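Local coordinates for protein type I site-specific restriction-modification system, R (Restriction) subunit (Vibrio vulnificus, PDB 3H1T) that probably uses ATP to translocate and cleave DNA as the restriction subunit of a type I restriction-modification system, here represented by its nuclease-like and helicase-like part, at residues A215-I218 / S219-L222; D147-F150 / K151-C154; M205-G208 / T209-V213. All coordinates share one frame; numbering follows the deposited sequence.

Contact 1 (A215-I218 / S219-L222); sequences AFQI and SWKL
Ser219 turns its hydroxyl back onto the helix that carries it: OG donates to Ala215 O one turn earlier, at 2.7 Å. The torsion accounts for this, since with chi1 at -48° OG lies beside the backbone N of its own residue and approaches the carbonyl that N also reaches. Ser219 N makes a bond to Ala215 O as well, but a weak one at 3.3 Å, so the hydroxyl is the tighter of the two grips on that oxygen. A buried serine can thus satisfy its polar end within a single helical turn.

On another side of the helix, Ile218 and Leu222 lie side by side and point the same way. The gamma methyl CG2 of Ile218 makes the contact, standing 3.7 Å from Leu222 CD1. The backbone joins the same pair, Leu222 N to Ile218 O at 3.0 Å.

Trp220 takes a different direction. Its CG is anti to the backbone N (chi1 -176°), which leads the end of the indole off from 215-218. The Phe216 ring and the five-membered ring of Trp220 are turned only 28° from parallel, but with centroids 6.0 Å apart they are slid so far that they hardly overlap, too little for a stack. The backbone joins the same two residues more firmly, Trp220 N to Phe216 O at 2.9 Å.

Helix 211-224 is pressed between several elements here. Ile218 rests on Ala190 of helix 181-195, while Ala215 and Ser219 touch Ile307, and Leu222 touches Leu305, on strand 305-308 of the parallel sheet. Trp220 meets His172 and Phe259 edge-to-face.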
# COMPACT_ATOMS: atom_id res chain seq x y z
N ALA A 215 3.58 -6.67 8.29
CA ALA A 215 4.52 -6.67 9.40
C ALA A 215 4.11 -7.68 10.46
O ALA A 215 4.94 -8.45 10.95
CB ALA A 215 4.61 -5.28 10.01
N PHE A 216 2.81 -7.68 10.79
CA PHE A 216 2.25 -8.60 11.79
C PHE A 216 2.30 -10.07 11.39
O PHE A 216 2.74 -10.91 12.17
CB PHE A 216 0.80 -8.22 12.11
CG PHE A 216 0.06 -9.25 12.91
CD1 PHE A 216 0.34 -9.43 14.26
CD2 PHE A 216 -0.93 -10.04 12.31
CE1 PHE A 216 -0.34 -10.38 15.00
CE2 PHE A 216 -1.62 -11.00 13.05
CZ PHE A 216 -1.33 -11.18 14.39
N GLN A 217 1.88 -10.40 10.17
CA GLN A 217 1.89 -11.80 9.75
C GLN A 217 3.28 -12.41 9.56
O GLN A 217 3.46 -13.62 9.72
CB GLN A 217 1.04 -11.99 8.48
CG GLN A 217 -0.45 -11.64 8.65
CD GLN A 217 -1.26 -12.70 9.40
OE1 GLN A 217 -2.48 -12.61 9.49
NE2 GLN A 217 -0.59 -13.71 9.95
N ILE A 218 4.27 -11.59 9.23
CA ILE A 218 5.63 -12.12 9.08
C ILE A 218 6.06 -12.54 10.49
O ILE A 218 6.55 -13.64 10.71
CB ILE A 218 6.60 -11.04 8.56
CG1 ILE A 218 6.25 -10.66 7.10
CG2 ILE A 218 8.03 -11.56 8.62
CD1 ILE A 218 7.03 -9.45 6.57
N SER A 219 5.85 -11.63 11.45
CA SER A 219 6.20 -11.85 12.85
C SER A 219 5.48 -13.09 13.38
O SER A 219 6.10 -13.95 13.99
CB SER A 219 5.79 -10.65 13.70
OG SER A 219 6.22 -9.45 13.09
N TRP A 220 4.18 -13.17 13.15
CA TRP A 220 3.43 -14.31 13.63
C TRP A 220 3.95 -15.62 13.02
O TRP A 220 4.25 -16.57 13.75
CB TRP A 220 1.94 -14.13 13.34
CG TRP A 220 1.08 -15.21 13.90
CD1 TRP A 220 0.54 -16.26 13.22
CD2 TRP A 220 0.63 -15.33 15.26
NE1 TRP A 220 -0.21 -17.03 14.07
CE2 TRP A 220 -0.18 -16.49 15.32
CE3 TRP A 220 0.84 -14.58 16.42
CZ2 TRP A 220 -0.79 -16.91 16.51
CZ3 TRP A 220 0.22 -15.01 17.61
CH2 TRP A 220 -0.58 -16.16 17.63
N LYS A 221 4.10 -15.65 11.70
CA LYS A 221 4.60 -16.85 11.03
C LYS A 221 5.91 -17.34 11.65
O LYS A 221 6.00 -18.50 12.07
CB LYS A 221 4.79 -16.60 9.52
CG LYS A 221 3.51 -16.76 8.69
CD LYS A 221 3.74 -16.51 7.20
CE LYS A 221 4.62 -17.57 6.54
NZ LYS A 221 3.96 -18.89 6.39
N LEU A 222 6.92 -16.47 11.71
CA LEU A 222 8.21 -16.85 12.27
C LEU A 222 8.18 -17.10 13.78
O LEU A 222 8.87 -18.00 14.26
CB LEU A 222 9.24 -15.77 11.95
CG LEU A 222 9.62 -15.60 10.48
CD1 LEU A 222 10.11 -14.19 10.25
CD2 LEU A 222 10.67 -16.62 10.11

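Contact 2 (D147-F150 / K151-C154); sequences DELF and KRLC
A cysteine sulfur-aromatic contact and a salt bridge, each linking residues four apart, mark one stretch of helix 146-157: Cys154 with Phe150, and Asp147 with Lys151. The sulfur sits over one face of the Phe150 ring, SG lying 3.7 Å from the centroid and only 15° off the ring normal. It is displaced somewhat toward the rim, and its nearest ring atom is CZ, at 3.6 Å. A chi1 of -173° puts the Phe150 ring on the carbonyl side of its residue, with one face turned to the sulfur. Cys154 N donates to Phe150 O at 2.9 Å, so backbone and side chains join the same pair.

On the exposed side, Lys151 bends at three successive torsions to bring NZ back to Asp147. There NZ meets OD1 at 2.6 Å, on the syn lone pair, the side of the other carboxylate oxygen.

Arg152 and Leu149 form a third pair. The leucine methyl CD2 sits over the centre of the guanidinium, 3.9 Å from CZ, covering one face of the flat group. Salt bridges from NH1 to Asp131 and Glu129 further fix the group and probably balance its charge.

The helix lies against the mixed six-stranded sheet of the N-terminal part, probably the nuclease domain of this HsdR subunit. Leu149 packs on Ile88 and Ala89 of strand 86-93 and on Phe118 and Tyr120 of strand 118-122, and Leu153 on Phe86 and Ile88. Phe150 stacks with Tyr82 and, together with Cys154, touches helix 164-167.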
# COMPACT_ATOMS: atom_id res chain seq x y z
N ASP A 147 2.39 -31.96 -3.86
CA ASP A 147 3.72 -32.33 -3.39
C ASP A 147 4.80 -32.10 -4.45
O ASP A 147 5.87 -31.58 -4.15
CB ASP A 147 3.71 -33.79 -2.93
CG ASP A 147 4.98 -34.19 -2.22
OD1 ASP A 147 6.02 -34.39 -2.89
OD2 ASP A 147 4.93 -34.32 -0.97
N GLU A 148 4.51 -32.48 -5.69
CA GLU A 148 5.47 -32.30 -6.78
C GLU A 148 5.81 -30.82 -6.97
O GLU A 148 6.98 -30.45 -7.05
CB GLU A 148 4.91 -32.86 -8.10
CG GLU A 148 4.64 -34.37 -8.10
CD GLU A 148 4.13 -34.88 -9.44
OE1 GLU A 148 3.44 -34.11 -10.14
OE2 GLU A 148 4.38 -36.05 -9.78
N LEU A 149 4.79 -29.96 -7.02
CA LEU A 149 5.03 -28.53 -7.19
C LEU A 149 5.78 -27.89 -6.02
O LEU A 149 6.68 -27.08 -6.23
CB LEU A 149 3.72 -27.76 -7.40
CG LEU A 149 2.94 -28.00 -8.71
CD1 LEU A 149 2.01 -26.81 -8.91
CD2 LEU A 149 3.89 -28.13 -9.90
N PHE A 150 5.40 -28.24 -4.79
CA PHE A 150 6.03 -27.69 -3.60
C PHE A 150 7.50 -28.14 -3.53
O PHE A 150 8.35 -27.42 -3.02
CB PHE A 150 5.28 -28.15 -2.35
CG PHE A 150 5.76 -27.52 -1.08
CD1 PHE A 150 5.67 -26.14 -0.90
CD2 PHE A 150 6.27 -28.29 -0.04
CE1 PHE A 150 6.08 -25.54 0.30
CE2 PHE A 150 6.68 -27.70 1.16
CZ PHE A 150 6.59 -26.32 1.33
N LYS A 151 7.78 -29.34 -4.03
CA LYS A 151 9.16 -29.83 -4.04
C LYS A 151 9.95 -29.03 -5.08
O LYS A 151 11.14 -28.80 -4.91
CB LYS A 151 9.21 -31.32 -4.41
CG LYS A 151 8.65 -32.28 -3.36
CD LYS A 151 9.75 -32.94 -2.53
CE LYS A 151 9.54 -34.45 -2.38
NZ LYS A 151 8.26 -34.80 -1.69
N ARG A 152 9.27 -28.64 -6.16
CA ARG A 152 9.90 -27.84 -7.21
C ARG A 152 10.12 -26.42 -6.68
O ARG A 152 11.15 -25.81 -6.92
CB ARG A 152 9.01 -27.72 -8.45
CG ARG A 152 8.86 -28.94 -9.34
CD ARG A 152 8.18 -28.51 -10.64
NE ARG A 152 7.37 -29.55 -11.26
CZ ARG A 152 6.63 -29.38 -12.36
NH1 ARG A 152 6.59 -28.20 -12.96
NH2 ARG A 152 5.92 -30.38 -12.85
N LEU A 153 9.13 -25.91 -5.96
CA LEU A 153 9.17 -24.58 -5.40
C LEU A 153 10.31 -24.43 -4.39
O LEU A 153 11.08 -23.47 -4.46
CB LEU A 153 7.81 -24.24 -4.77
CG LEU A 153 7.41 -22.79 -4.51
CD1 LEU A 153 7.81 -22.36 -3.11
CD2 LEU A 153 8.06 -21.91 -5.56
N CYS A 154 10.43 -25.38 -3.46
CA CYS A 154 11.48 -25.32 -2.45
C CYS A 154 12.86 -25.54 -3.04
O CYS A 154 13.84 -24.96 -2.57
CB CYS A 154 11.20 -26.34 -1.36
SG CYS A 154 9.68 -26.01 -0.46

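Contact 3 (M205-G208 / T209-V213); sequences MATG and TGKTV
Met205, modelled as selenomethionine, ends strand 200-205 and reaches over Thr209 and Lys211. Its chain turns about the CG-SE bond (chi3 87°), bringing CE to 3.7 Å from Thr209 O, while the Lys211 chain slides past in the opposite direction, CG 3.9 Å from Met205 CB.

Ala206 contributes its carbonyl. Thr209 OG1 donates to Ala206 O at a modelled 2.5 Å that is doubtfully short, its chi1 of 52° setting the hydroxyl between backbone N and carbonyl carbon. The bond from Thr209 N to the same oxygen is weak, and it closes a type II turn from Ala206 to Thr209.

Thr207 lies by the lysine end: Lys211 NZ stands 3.6 Å from Thr207 CA. Gly208 then has a phi of 89°, a positive value that suits glycine. Gly210, also at positive phi, is the N-cap of the helix.

The sequence and its strand-loop-helix setting identify the P-loop (Walker A), whose lysine usually holds ATP phosphates; Lys211 would probably do so when nucleotide binds.

The loop joins strand 200-205 to helix 211-224. Backbone bonds tie Met205 to Thr338 of strand 333-338 and Ala206 to Tyr360 of strand 358-360, and Met205 also packs on Tyr182 of helix 181-195.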
# COMPACT_ATOMS: atom_id res chain seq x y z
N MSE A 205 5.40 -0.58 -0.59
CA MSE A 205 3.95 -0.64 -0.66
C MSE A 205 3.39 0.77 -0.56
O MSE A 205 3.78 1.53 0.33
CB MSE A 205 3.39 -1.49 0.48
CG MSE A 205 3.61 -3.01 0.37
SE MSE A 205 2.93 -3.96 1.94
CE MSE A 205 1.11 -4.20 1.37
N ALA A 206 2.49 1.13 -1.46
CA ALA A 206 1.87 2.44 -1.45
C ALA A 206 1.16 2.64 -0.11
O ALA A 206 0.61 1.69 0.46
CB ALA A 206 0.89 2.56 -2.59
N THR A 207 1.20 3.86 0.41
CA THR A 207 0.56 4.15 1.68
C THR A 207 -0.93 3.78 1.67
O THR A 207 -1.65 4.07 0.71
CB THR A 207 0.74 5.64 2.05
OG1 THR A 207 -0.14 5.97 3.13
CG2 THR A 207 0.44 6.52 0.88
N GLY A 208 -1.37 3.13 2.74
CA GLY A 208 -2.76 2.75 2.83
C GLY A 208 -3.07 1.39 2.23
O GLY A 208 -4.22 1.09 1.95
N THR A 209 -2.05 0.57 2.06
CA THR A 209 -2.28 -0.75 1.49
C THR A 209 -2.11 -1.91 2.47
O THR A 209 -2.32 -3.07 2.10
CB THR A 209 -1.39 -0.98 0.23
OG1 THR A 209 -0.02 -0.71 0.53
CG2 THR A 209 -1.84 -0.07 -0.88
N GLY A 210 -1.72 -1.63 3.71
CA GLY A 210 -1.57 -2.68 4.70
C GLY A 210 -0.19 -3.11 5.14
O GLY A 210 0.03 -4.29 5.43
N LYS A 211 0.75 -2.17 5.20
CA LYS A 211 2.10 -2.50 5.61
C LYS A 211 2.11 -3.16 6.99
O LYS A 211 2.91 -4.05 7.25
CB LYS A 211 2.98 -1.23 5.58
CG LYS A 211 2.96 -0.51 4.22
CD LYS A 211 3.90 0.69 4.20
CE LYS A 211 3.39 1.83 3.31
NZ LYS A 211 2.91 2.98 4.13
N THR A 212 1.20 -2.73 7.87
CA THR A 212 1.13 -3.30 9.21
C THR A 212 0.59 -4.72 9.22
O THR A 212 1.00 -5.53 10.06
CB THR A 212 0.28 -2.43 10.15
OG1 THR A 212 0.93 -1.16 10.36
CG2 THR A 212 0.09 -3.11 11.49
N VAL A 213 -0.33 -5.03 8.31
CA VAL A 213 -0.90 -6.37 8.22
C VAL A 213 0.24 -7.34 7.86
O VAL A 213 0.35 -8.44 8.40
CB VAL A 213 -2.01 -6.45 7.13
CG1 VAL A 213 -2.39 -7.90 6.85
CG2 VAL A 213 -3.23 -5.69 7.60

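Along the chain, contact 2 comes first, then contact 3, then contact 1. Contacts 3 and 1 adjoin in sequence and share helix 211-224, with centres 15 Å apart: the P-loop opens that helix, and the turns that follow bed it against helix 181-195 and strand 305-308 of the seven-stranded parallel sheet. Both belong to the probable ATP-binding domain. Contact 2 belongs to the N-terminal part, on the mixed six-stranded sheet, its centre about 23 Å from that of contact 1 and 30 Å from that of contact 3. Together they sample a probable nuclease module and the first motor domain, which lie on one polypeptide.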